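Local coordinates for protein alcohol dehydrogenase (Thermus sp., PDB 4CPD) that probably oxidises alcohols and reduces the matching carbonyl compounds with NAD as cofactor, as a zinc-containing medium-chain dehydrogenase, at residues D79-T91 / L292-A304. Numbering follows the deposited sequence.
Sequences DWVVGPFHIACGT and LANVHLYIDAVLA. With ZN (zinc ion), chain F; NAD (nicotinamide-adenine-dinucleotide), chain G.
The imidazole of H296 has P84 on one face and H86 at its edge, and this is where the GroES-like catalytic domain of a medium-chain dehydrogenase meets the helix that follows the last strand of its Rossmann sheet. P84 CG sits 3.5 Å from the H296 ring centroid, only 11° off the normal, a CH-pi contact straight over the face. H296 in turn points its edge at the face of H86 in an offset edge-to-face pair, planes at 70° and centroids 4.6 Å apart. The backbone oxygen of H86 also lies near the plane of the H296 ring, at its CE1 edge. At its own edge H86 meets the backbone of V295, CE1 lying 3.3 Å from V295 N. With chi1 at 66°, CG of H86 lies between its backbone N and carbonyl carbon, and the ring is turned so that ND1 rests over the face of F85.

CG1 of V295 packs on P84 CB, while CG2 fits against both H86 CE1 and F85 CE2, 3.7 Å from the latter. Further along the helix, I299 CD1 touches P84 CD, and L303 CD2 approaches V82 CG1. On the cofactor side F85 lies beside D152 and H59, ligands of the active-site zinc, whereas C89 binds the second, four-cysteine zinc. The edge of F85 faces the nicotinamide carboxamide, whose O7N accepts a nearly straight hydrogen bond of 2.7 Å from A293 N.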
ATOM      1  N   ASP A  79     -15.685   6.105  36.384  1.00 53.83           N
ATOM      2  CA  ASP A  79     -14.624   5.574  35.549  1.00 50.31           C
ATOM      3  C   ASP A  79     -13.885   6.589  34.687  1.00 46.89           C
ATOM      4  O   ASP A  79     -14.493   7.379  33.974  1.00 39.42           O
ATOM      5  CB  ASP A  79     -15.185   4.460  34.656  1.00 51.91           C
ATOM      6  CG  ASP A  79     -15.574   3.207  35.434  1.00 53.27           C
ATOM      7  OD1 ASP A  79     -15.316   3.129  36.661  1.00 56.27           O
ATOM      8  OD2 ASP A  79     -16.126   2.286  34.790  1.00 53.90           O
ATOM      9  N   TRP A  80     -12.558   6.532  34.777  1.00 46.04           N
ATOM     10  CA  TRP A  80     -11.673   7.299  33.926  1.00 45.36           C
ATOM     11  C   TRP A  80     -11.636   6.660  32.547  1.00 43.10           C
ATOM     12  O   TRP A  80     -11.426   5.454  32.416  1.00 44.39           O
ATOM     13  CB  TRP A  80     -10.258   7.352  34.508  1.00 46.44           C
ATOM     14  CG  TRP A  80     -10.132   8.366  35.586  1.00 49.49           C
ATOM     15  CD1 TRP A  80     -10.314   8.159  36.914  1.00 51.11           C
ATOM     16  CD2 TRP A  80      -9.832   9.758  35.435  1.00 49.75           C
ATOM     17  NE1 TRP A  80     -10.150   9.332  37.600  1.00 51.59           N
ATOM     18  CE2 TRP A  80      -9.853  10.331  36.716  1.00 50.24           C
ATOM     19  CE3 TRP A  80      -9.551  10.569  34.353  1.00 52.20           C
ATOM     20  CZ2 TRP A  80      -9.597  11.682  36.941  1.00 46.08           C
ATOM     21  CZ3 TRP A  80      -9.289  11.907  34.583  1.00 54.98           C
ATOM     22  CH2 TRP A  80      -9.319  12.448  35.867  1.00 48.54           C
ATOM     23  N   VAL A  81     -11.839   7.477  31.522  1.00 37.70           N
ATOM     24  CA  VAL A  81     -11.896   6.968  30.165  1.00 38.96           C
ATOM     25  C   VAL A  81     -11.211   7.880  29.156  1.00 40.05           C
ATOM     26  O   VAL A  81     -10.992   9.082  29.382  1.00 38.74           O
ATOM     27  CB  VAL A  81     -13.337   6.750  29.672  1.00 39.39           C
ATOM     28  CG1 VAL A  81     -14.026   5.666  30.487  1.00 39.89           C
ATOM     29  CG2 VAL A  81     -14.117   8.071  29.681  1.00 39.17           C
ATOM     30  N   VAL A  82     -10.872   7.255  28.039  1.00 37.35           N
ATOM     31  CA  VAL A  82     -10.400   7.936  26.886  1.00 36.14           C
ATOM     32  C   VAL A  82     -11.074   7.281  25.642  1.00 36.84           C
ATOM     33  O   VAL A  82     -11.629   6.170  25.705  1.00 37.67           O
ATOM     34  CB  VAL A  82      -8.893   7.867  26.851  1.00 36.65           C
ATOM     35  CG1 VAL A  82      -8.445   6.501  26.380  1.00 35.02           C
ATOM     36  CG2 VAL A  82      -8.333   8.932  25.918  1.00 48.42           C
ATOM     37  N   GLY A  83     -11.085   7.979  24.521  1.00 39.37           N
ATOM     38  CA  GLY A  83     -11.758   7.442  23.335  1.00 38.84           C
ATOM     39  C   GLY A  83     -11.125   7.969  22.079  1.00 37.80           C
ATOM     40  O   GLY A  83     -10.502   9.025  22.108  1.00 42.72           O
ATOM     41  N   PRO A  84     -11.263   7.232  20.978  1.00 37.82           N
ATOM     42  CA  PRO A  84     -10.849   7.712  19.662  1.00 38.37           C
ATOM     43  C   PRO A  84     -11.514   9.030  19.270  1.00 39.40           C
ATOM     44  O   PRO A  84     -12.654   9.278  19.616  1.00 38.54           O
ATOM     45  CB  PRO A  84     -11.345   6.626  18.725  1.00 38.22           C
ATOM     46  CG  PRO A  84     -11.358   5.407  19.564  1.00 41.83           C
ATOM     47  CD  PRO A  84     -11.830   5.878  20.900  1.00 40.75           C
ATOM     48  N   PHE A  85     -10.788   9.860  18.541  1.00 39.32           N
ATOM     49  CA  PHE A  85     -11.325  11.091  18.036  1.00 39.43           C
ATOM     50  C   PHE A  85     -12.420  10.906  16.995  1.00 36.51           C
ATOM     51  O   PHE A  85     -13.085  11.855  16.635  1.00 36.61           O
ATOM     52  CB  PHE A  85     -10.200  11.944  17.460  1.00 44.23           C
ATOM     53  CG  PHE A  85      -9.635  11.450  16.157  1.00 48.39           C
ATOM     54  CD1 PHE A  85     -10.208  11.815  14.940  1.00 48.82           C
ATOM     55  CD2 PHE A  85      -8.472  10.696  16.140  1.00 50.50           C
ATOM     56  CE1 PHE A  85      -9.652  11.403  13.737  1.00 49.48           C
ATOM     57  CE2 PHE A  85      -7.924  10.273  14.936  1.00 51.19           C
ATOM     58  CZ  PHE A  85      -8.512  10.632  13.737  1.00 50.26           C
ATOM     59  N   HIS A  86     -12.594   9.705  16.497  1.00 34.13           N
ATOM     60  CA  HIS A  86     -13.599   9.473  15.518  1.00 36.05           C
ATOM     61  C   HIS A  86     -14.489   8.345  16.014  1.00 36.11           C
ATOM     62  O   HIS A  86     -14.025   7.444  16.663  1.00 36.30           O
ATOM     63  CB  HIS A  86     -12.953   9.140  14.171  1.00 37.42           C
ATOM     64  CG  HIS A  86     -12.200   7.848  14.171  1.00 38.99           C
ATOM     65  ND1 HIS A  86     -10.908   7.744  14.628  1.00 39.74           N
ATOM     66  CD2 HIS A  86     -12.553   6.607  13.762  1.00 41.01           C
ATOM     67  CE1 HIS A  86     -10.494   6.497  14.492  1.00 38.39           C
ATOM     68  NE2 HIS A  86     -11.475   5.783  13.984  1.00 38.17           N
ATOM     69  N   ILE A  87     -15.772   8.395  15.675  1.00 38.63           N
ATOM     70  CA  ILE A  87     -16.740   7.471  16.227  1.00 40.38           C
ATOM     71  C   ILE A  87     -17.104   6.429  15.215  1.00 37.43           C
ATOM     72  O   ILE A  87     -16.923   6.628  14.026  1.00 40.45           O
ATOM     73  CB  ILE A  87     -18.024   8.186  16.714  1.00 46.54           C
ATOM     74  CG1 ILE A  87     -18.789   8.828  15.550  1.00 54.92           C
ATOM     75  CG2 ILE A  87     -17.677   9.286  17.695  1.00 46.80           C
ATOM     76  CD1 ILE A  87     -20.273   9.015  15.839  1.00 55.22           C
ATOM     77  N   ALA A  88     -17.644   5.329  15.719  1.00 34.62           N
ATOM     78  CA  ALA A  88     -17.897   4.148  14.942  1.00 36.59           C
ATOM     79  C   ALA A  88     -19.035   3.395  15.575  1.00 38.94           C
ATOM     80  O   ALA A  88     -19.215   3.459  16.777  1.00 44.70           O
ATOM     81  CB  ALA A  88     -16.665   3.272  14.870  1.00 37.14           C
ATOM     82  N   CYS A  89     -19.790   2.679  14.755  1.00 38.11           N
ATOM     83  CA  CYS A  89     -21.059   2.136  15.159  1.00 38.51           C
ATOM     84  C   CYS A  89     -20.920   0.697  15.605  1.00 36.52           C
ATOM     85  O   CYS A  89     -21.723   0.220  16.395  1.00 37.12           O
ATOM     86  CB  CYS A  89     -22.059   2.237  13.982  1.00 42.29           C
ATOM     87  SG  CYS A  89     -21.885   0.962  12.687  1.00 47.71           S
ATOM     88  N   GLY A  90     -19.975  -0.019  15.007  1.00 34.56           N
ATOM     89  CA  GLY A  90     -19.700  -1.387  15.385  1.00 35.05           C
ATOM     90  C   GLY A  90     -20.494  -2.459  14.647  1.00 37.44           C
ATOM     91  O   GLY A  90     -20.267  -3.672  14.857  1.00 33.59           O
ATOM     92  N   THR A  91     -21.441  -2.050  13.804  1.00 39.18           N
ATOM     93  CA  THR A  91     -22.295  -3.041  13.112  1.00 40.59           C
ATOM     94  C   THR A  91     -22.367  -2.880  11.591  1.00 38.64           C
ATOM     95  O   THR A  91     -22.741  -3.818  10.903  1.00 40.22           O
ATOM     96  CB  THR A  91     -23.738  -3.120  13.720  1.00 43.05           C
ATOM     97  OG1 THR A  91     -24.358  -1.817  13.714  1.00 43.15           O
ATOM     98  CG2 THR A  91     -23.700  -3.677  15.157  1.00 40.37           C
ATOM     99  N   LEU A 292      -6.987   8.210   6.941  1.00 41.78           N
ATOM    100  CA  LEU A 292      -7.223   8.683   8.278  1.00 41.90           C
ATOM    101  C   LEU A 292      -7.092   7.515   9.250  1.00 42.95           C
ATOM    102  O   LEU A 292      -7.387   6.363   8.910  1.00 48.29           O
ATOM    103  CB  LEU A 292      -8.609   9.306   8.358  1.00 46.48           C
ATOM    104  CG  LEU A 292      -8.922  10.387   7.307  1.00 52.28           C
ATOM    105  CD1 LEU A 292     -10.273  11.018   7.589  1.00 53.45           C
ATOM    106  CD2 LEU A 292      -7.862  11.487   7.230  1.00 54.75           C
ATOM    107  N   ALA A 293      -6.668   7.814  10.470  1.00 40.23           N
ATOM    108  CA  ALA A 293      -6.337   6.786  11.452  1.00 36.43           C
ATOM    109  C   ALA A 293      -7.474   5.904  11.743  1.00 34.68           C
ATOM    110  O   ALA A 293      -8.613   6.324  11.671  1.00 39.23           O
ATOM    111  CB  ALA A 293      -5.913   7.440  12.731  1.00 39.11           C
ATOM    112  N   ASN A 294      -7.166   4.672  12.099  1.00 37.60           N
ATOM    113  CA  ASN A 294      -8.178   3.689  12.505  1.00 34.44           C
ATOM    114  C   ASN A 294      -7.871   3.353  13.957  1.00 36.04           C
ATOM    115  O   ASN A 294      -7.509   2.231  14.341  1.00 36.78           O
ATOM    116  CB  ASN A 294      -8.115   2.464  11.607  1.00 33.42           C
ATOM    117  CG  ASN A 294      -9.118   1.406  11.986  1.00 34.93           C
ATOM    118  OD1 ASN A 294     -10.123   1.685  12.627  1.00 37.23           O
ATOM    119  ND2 ASN A 294      -8.856   0.182  11.594  1.00 36.25           N
ATOM    120  N   VAL A 295      -8.019   4.381  14.769  1.00 37.49           N
ATOM    121  CA  VAL A 295      -7.597   4.357  16.159  1.00 39.76           C
ATOM    122  C   VAL A 295      -8.076   3.153  16.944  1.00 37.50           C
ATOM    123  O   VAL A 295      -7.312   2.584  17.725  1.00 44.58           O
ATOM    124  CB  VAL A 295      -8.050   5.628  16.880  1.00 41.80           C
ATOM    125  CG1 VAL A 295      -7.678   5.560  18.351  1.00 45.42           C
ATOM    126  CG2 VAL A 295      -7.424   6.865  16.232  1.00 39.32           C
ATOM    127  N   HIS A 296      -9.319   2.764  16.737  1.00 32.88           N
ATOM    128  CA  HIS A 296      -9.908   1.657  17.499  1.00 33.16           C
ATOM    129  C   HIS A 296      -9.101   0.377  17.372  1.00 34.26           C
ATOM    130  O   HIS A 296      -9.052  -0.412  18.293  1.00 30.16           O
ATOM    131  CB  HIS A 296     -11.320   1.356  17.031  1.00 33.15           C
ATOM    132  CG  HIS A 296     -12.237   2.534  17.081  1.00 36.33           C
ATOM    133  ND1 HIS A 296     -12.084   3.627  16.256  1.00 38.33           N
ATOM    134  CD2 HIS A 296     -13.323   2.791  17.852  1.00 37.38           C
ATOM    135  CE1 HIS A 296     -13.035   4.501  16.507  1.00 38.70           C
ATOM    136  NE2 HIS A 296     -13.792   4.024  17.478  1.00 37.83           N
ATOM    137  N   LEU A 297      -8.492   0.167  16.203  1.00 35.99           N
ATOM    138  CA  LEU A 297      -7.762  -1.040  15.957  1.00 37.07           C
ATOM    139  C   LEU A 297      -6.540  -1.134  16.885  1.00 37.87           C
ATOM    140  O   LEU A 297      -6.174  -2.217  17.262  1.00 37.93           O
ATOM    141  CB  LEU A 297      -7.330  -1.108  14.484  1.00 37.47           C
ATOM    142  CG  LEU A 297      -6.837  -2.502  14.021  1.00 37.81           C
ATOM    143  CD1 LEU A 297      -7.944  -3.515  14.121  1.00 36.09           C
ATOM    144  CD2 LEU A 297      -6.300  -2.457  12.594  1.00 38.32           C
ATOM    145  N   TYR A 298      -5.945   0.011  17.239  1.00 37.82           N
ATOM    146  CA  TYR A 298      -4.678   0.077  17.941  1.00 37.22           C
ATOM    147  C   TYR A 298      -4.766   0.520  19.388  1.00 37.18           C
ATOM    148  O   TYR A 298      -3.845   0.320  20.150  1.00 42.23           O
ATOM    149  CB  TYR A 298      -3.770   1.051  17.197  1.00 39.29           C
ATOM    150  CG  TYR A 298      -3.616   0.672  15.740  1.00 40.03           C
ATOM    151  CD1 TYR A 298      -2.987  -0.517  15.387  1.00 40.27           C
ATOM    152  CD2 TYR A 298      -4.103   1.488  14.723  1.00 40.48           C
ATOM    153  CE1 TYR A 298      -2.850  -0.881  14.067  1.00 39.74           C
ATOM    154  CE2 TYR A 298      -3.977   1.126  13.400  1.00 40.26           C
ATOM    155  CZ  TYR A 298      -3.354  -0.056  13.088  1.00 40.64           C
ATOM    156  OH  TYR A 298      -3.205  -0.430  11.795  1.00 43.23           O
ATOM    157  N   ILE A 299      -5.864   1.134  19.777  1.00 36.84           N
ATOM    158  CA  ILE A 299      -5.922   1.823  21.064  1.00 35.53           C
ATOM    159  C   ILE A 299      -5.618   0.925  22.263  1.00 34.03           C
ATOM    160  O   ILE A 299      -5.004   1.370  23.194  1.00 31.15           O
ATOM    161  CB  ILE A 299      -7.281   2.522  21.255  1.00 35.95           C
ATOM    162  CG1 ILE A 299      -7.213   3.509  22.405  1.00 36.27           C
ATOM    163  CG2 ILE A 299      -8.388   1.503  21.510  1.00 37.94           C
ATOM    164  CD1 ILE A 299      -8.397   4.440  22.435  1.00 36.75           C
ATOM    165  N   ASP A 300      -6.012  -0.342  22.232  1.00 36.55           N
ATOM    166  CA  ASP A 300      -5.790  -1.224  23.390  1.00 37.12           C
ATOM    167  C   ASP A 300      -4.299  -1.470  23.601  1.00 36.29           C
ATOM    168  O   ASP A 300      -3.821  -1.422  24.738  1.00 34.98           O
ATOM    169  CB  ASP A 300      -6.575  -2.529  23.258  1.00 39.11           C
ATOM    170  CG  ASP A 300      -8.095  -2.296  23.286  1.00 46.63           C
ATOM    171  OD1 ASP A 300      -8.590  -1.736  24.278  1.00 51.76           O
ATOM    172  OD2 ASP A 300      -8.809  -2.607  22.297  1.00 53.95           O
ATOM    173  N   ALA A 301      -3.569  -1.680  22.503  1.00 33.12           N
ATOM    174  CA  ALA A 301      -2.132  -1.899  22.574  1.00 31.45           C
ATOM    175  C   ALA A 301      -1.427  -0.645  22.992  1.00 32.45           C
ATOM    176  O   ALA A 301      -0.467  -0.699  23.737  1.00 31.92           O
ATOM    177  CB  ALA A 301      -1.594  -2.358  21.246  1.00 30.14           C
ATOM    178  N   VAL A 302      -1.895   0.495  22.506  1.00 34.88           N
ATOM    179  CA  VAL A 302      -1.242   1.765  22.837  1.00 35.57           C
ATOM    180  C   VAL A 302      -1.365   2.027  24.338  1.00 33.84           C
ATOM    181  O   VAL A 302      -0.395   2.297  25.011  1.00 32.30           O
ATOM    182  CB  VAL A 302      -1.828   2.915  22.003  1.00 34.38           C
ATOM    183  CG1 VAL A 302      -1.370   4.264  22.528  1.00 34.50           C
ATOM    184  CG2 VAL A 302      -1.407   2.746  20.552  1.00 34.33           C
ATOM    185  N   LEU A 303      -2.569   1.891  24.855  1.00 34.54           N
ATOM    186  CA  LEU A 303      -2.794   1.988  26.296  1.00 36.79           C
ATOM    187  C   LEU A 303      -1.871   1.050  27.128  1.00 39.97           C
ATOM    188  O   LEU A 303      -1.283   1.462  28.129  1.00 43.72           O
ATOM    189  CB  LEU A 303      -4.262   1.693  26.636  1.00 33.87           C
ATOM    190  CG  LEU A 303      -5.259   2.764  26.199  1.00 35.11           C
ATOM    191  CD1 LEU A 303      -6.715   2.379  26.461  1.00 35.33           C
ATOM    192  CD2 LEU A 303      -4.965   4.079  26.884  1.00 38.83           C
ATOM    193  N   ALA A 304      -1.748  -0.205  26.737  1.00 38.16           N
ATOM    194  CA  ALA A 304      -0.878  -1.103  27.468  1.00 36.58           C
ATOM    195  C   ALA A 304       0.576  -0.547  27.482  1.00 37.35           C
ATOM    196  O   ALA A 304       1.283  -0.661  28.470  1.00 33.51           O
ATOM    197  CB  ALA A 304      -0.950  -2.520  26.876  1.00 33.89           C
TER
HETATM  198 ZN    ZN F1300     -19.906   1.414  11.588  1.00 38.66          ZN
HETATM  199  PA  NAD G1407       1.426  20.481  13.076  1.00 77.42           P
HETATM  200  O1A NAD G1407       1.461  20.992  14.518  1.00 63.81           O
HETATM  201  O2A NAD G1407       0.988  21.424  11.960  1.00 70.53           O
HETATM  202  O5B NAD G1407       2.820  19.799  12.614  1.00 72.90           O
HETATM  203  C5B NAD G1407       3.279  19.906  11.268  1.00 77.42           C
HETATM  204  C4B NAD G1407       4.805  19.900  11.237  1.00 84.55           C
HETATM  205  O4B NAD G1407       5.265  19.691   9.895  1.00 78.98           O
HETATM  206  C3B NAD G1407       5.376  21.237  11.723  1.00 82.18           C
HETATM  207  O3B NAD G1407       6.493  21.081  12.612  1.00 69.96           O
HETATM  208  C2B NAD G1407       5.846  21.904  10.462  1.00 84.70           C
HETATM  209  O2B NAD G1407       6.946  22.787  10.702  1.00 82.42           O
HETATM  210  C1B NAD G1407       6.231  20.702   9.622  1.00 82.81           C
HETATM  211  N9A NAD G1407       6.231  21.061   8.203  1.00 90.34           N
HETATM  212  C8A NAD G1407       5.287  21.802   7.589  1.00 87.86           C
HETATM  213  N7A NAD G1407       5.617  21.944   6.283  1.00 93.35           N
HETATM  214  C5A NAD G1407       6.777  21.283   6.063  1.00 88.69           C
HETATM  215  C6A NAD G1407       7.661  21.024   4.909  1.00 87.16           C
HETATM  216  N6A NAD G1407       7.324  21.532   3.713  1.00 85.40           N
HETATM  217  N1A NAD G1407       8.790  20.286   5.081  1.00 91.56           N
HETATM  218  C2A NAD G1407       9.118  19.779   6.285  1.00 88.34           C
HETATM  219  N3A NAD G1407       8.352  19.978   7.384  1.00 91.40           N
HETATM  220  C4A NAD G1407       7.192  20.703   7.338  1.00 91.79           C
HETATM  221  O3  NAD G1407       0.425  19.208  12.979  1.00 82.45           O
HETATM  222  PN  NAD G1407       0.407  17.851  13.866  1.00 79.80           P
HETATM  223  O1N NAD G1407      -0.460  18.187  15.064  1.00 64.02           O
HETATM  224  O2N NAD G1407       1.802  17.226  13.974  1.00 70.72           O
HETATM  225  O5D NAD G1407      -0.394  16.867  12.864  1.00 78.51           O
HETATM  226  C5D NAD G1407       0.362  16.266  11.793  1.00 77.24           C
HETATM  227  C4D NAD G1407      -0.405  16.051  10.490  1.00 75.50           C
HETATM  228  O4D NAD G1407      -1.116  14.809  10.591  1.00 75.71           O
HETATM  229  C3D NAD G1407      -1.443  17.130  10.178  1.00 75.75           C
HETATM  230  O3D NAD G1407      -1.527  17.278   8.750  1.00 63.16           O
HETATM  231  C2D NAD G1407      -2.729  16.574  10.793  1.00 78.14           C
HETATM  232  O2D NAD G1407      -3.968  17.112  10.265  1.00 65.75           O
HETATM  233  C1D NAD G1407      -2.531  15.084  10.504  1.00 76.14           C
HETATM  234  N1N NAD G1407      -3.317  14.188  11.368  1.00 74.51           N
HETATM  235  C2N NAD G1407      -3.859  13.147  10.731  1.00 68.30           C
HETATM  236  C3N NAD G1407      -4.630  12.202  11.391  1.00 60.95           C
HETATM  237  C7N NAD G1407      -5.161  11.076  10.550  1.00 54.73           C
HETATM  238  O7N NAD G1407      -6.189  10.490  10.848  1.00 50.96           O
HETATM  239  N7N NAD G1407      -4.441  10.724   9.467  1.00 51.77           N
HETATM  240  C4N NAD G1407      -4.841  12.339  12.773  1.00 63.70           C
HETATM  241  C5N NAD G1407      -4.270  13.433  13.434  1.00 67.31           C
HETATM  242  C6N NAD G1407      -3.503  14.357  12.704  1.00 74.09           C